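Local coordinates for aminopeptidase P; XAA-pro aminopeptidase (Streptococcus thermophilus, PDB 3IL0), which probably removes N-terminal residues that precede proline, as a metal-dependent M24B aminopeptidase, of which this chain is the N-terminal creatinase/prolidase-type domain, at residues I62-Q65 / D71-E74. Residues are numbered along the deposited sequence; the frame is centred on the assembly and turned at random.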
loop_
_atom_site.group_PDB
_atom_site.type_symbol
_atom_site.label_atom_id
_atom_site.label_comp_id
_atom_site.label_asym_id
_atom_site.label_seq_id
_atom_site.Cartn_x
_atom_site.Cartn_y
_atom_site.Cartn_z
ATOM N N ILE A 62 2.191 10.512 -15.725
ATOM C CA ILE A 62 1.737 9.148 -16.063
ATOM C C ILE A 62 0.670 8.686 -15.062
ATOM O O ILE A 62 -0.519 8.534 -15.410
ATOM C CB ILE A 62 2.887 8.095 -15.987
ATOM C CG1 ILE A 62 3.942 8.322 -17.069
ATOM C CG2 ILE A 62 2.306 6.673 -16.042
ATOM C CD1 ILE A 62 5.227 8.944 -16.556
ATOM N N ALA A 63 1.122 8.495 -13.814
ATOM C CA ALA A 63 0.290 7.971 -12.740
ATOM C C ALA A 63 -0.881 8.898 -12.467
ATOM O O ALA A 63 -2.011 8.432 -12.267
ATOM C CB ALA A 63 1.122 7.761 -11.472
ATOM N N LYS A 64 -0.631 10.209 -12.483
ATOM C CA LYS A 64 -1.695 11.164 -12.170
ATOM C C LYS A 64 -2.813 11.038 -13.180
ATOM O O LYS A 64 -3.963 11.283 -12.845
ATOM C CB LYS A 64 -1.201 12.614 -12.072
ATOM C CG LYS A 64 -2.117 13.480 -11.201
ATOM C CD LYS A 64 -1.356 14.370 -10.223
ATOM C CE LYS A 64 -2.257 14.733 -9.033
ATOM N NZ LYS A 64 -1.671 15.735 -8.072
ATOM N N GLN A 65 -2.489 10.613 -14.401
ATOM C CA GLN A 65 -3.525 10.408 -15.408
ATOM C C GLN A 65 -4.093 8.996 -15.437
ATOM O O GLN A 65 -5.317 8.829 -15.423
ATOM C CB GLN A 65 -3.039 10.852 -16.782
ATOM C CG GLN A 65 -3.396 12.314 -17.028
ATOM C CD GLN A 65 -2.694 12.905 -18.204
ATOM O OE1 GLN A 65 -1.615 12.458 -18.578
ATOM N NE2 GLN A 65 -3.298 13.923 -18.806
ATOM N N ASP A 71 -4.953 8.600 -4.146
ATOM C CA ASP A 71 -4.413 9.852 -3.862
ATOM C C ASP A 71 -2.941 9.720 -4.189
ATOM O O ASP A 71 -2.245 8.984 -3.517
ATOM C CB ASP A 71 -4.693 10.096 -2.405
ATOM C CG ASP A 71 -4.246 11.386 -1.993
ATOM O OD1 ASP A 71 -3.092 11.688 -2.348
ATOM O OD2 ASP A 71 -5.045 12.100 -1.359
ATOM N N ILE A 72 -2.495 10.375 -5.258
ATOM C CA ILE A 72 -1.110 10.239 -5.784
ATOM C C ILE A 72 -0.164 11.140 -4.980
ATOM O O ILE A 72 -0.467 12.315 -4.771
ATOM C CB ILE A 72 -0.972 10.639 -7.297
ATOM C CG1 ILE A 72 -2.196 10.229 -8.137
ATOM C CG2 ILE A 72 0.322 10.094 -7.903
ATOM C CD1 ILE A 72 -2.544 8.769 -8.183
ATOM N N ILE A 73 0.967 10.595 -4.523
ATOM C CA ILE A 73 1.924 11.326 -3.700
ATOM C C ILE A 73 3.264 11.297 -4.402
ATOM O O ILE A 73 3.854 10.237 -4.653
ATOM C CB ILE A 73 2.090 10.740 -2.257
ATOM C CG1 ILE A 73 0.741 10.463 -1.580
ATOM C CG2 ILE A 73 2.903 11.675 -1.399
ATOM C CD1 ILE A 73 -0.144 11.667 -1.353
ATOM N N GLU A 74 3.761 12.479 -4.723
ATOM C CA GLU A 74 5.105 12.582 -5.292
ATOM C C GLU A 74 6.057 12.339 -4.150
ATOM O O GLU A 74 5.958 12.984 -3.113
ATOM C CB GLU A 74 5.339 13.952 -5.947
ATOM C CG GLU A 74 6.529 13.958 -6.950
ATOM C CD GLU A 74 6.551 15.181 -7.902
ATOM O OE1 GLU A 74 5.563 15.967 -7.929
ATOM O OE2 GLU A 74 7.564 15.339 -8.629
#
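I72 packs its side chain against A63 and K64, and all the contact made by strand segment 71-74 on helix segment 62-65 runs through that one residue. Along the strand, D71 comes first and turns its CB away from the helix; its backbone bonds to R51 and F53 instead. At I72 the CB points at the helix, and the two branches divide the work. CG1 sits beside the backbone N (chi1 -37°), which carries the ethyl arm to the helix backbone at A63 and K64: I72 CG1 lies 4.2 Å from K64 CA, and I72 CD1 reaches to 4.1 Å from A63 O. The other branch, anti to the backbone N, faces the alanine methyl, with I72 CG2 4.3 Å from A63 CB. K64 adds the start of its aliphatic chain, its CG standing 4.5 Å from I72 CG1, while the rest of that chain, extended and exposed, runs on toward the strand without touching it. No hydrogen bond crosses between the segments; this is van der Waals packing, with K64 CA 6.5 Å from I72 CA where the two backbones come nearest. I73 then points away from the helix, onto L54, and E74 touches S57. Strand 51-55, helix 60-66 and strand 71-74 form a beta-alpha-beta unit whose two strands run parallel. A63 and I72 both also touch F53, so helix 60-66 packs over the edge of the mixed sheet, where 71-74 is the outermost strand beside 51-55.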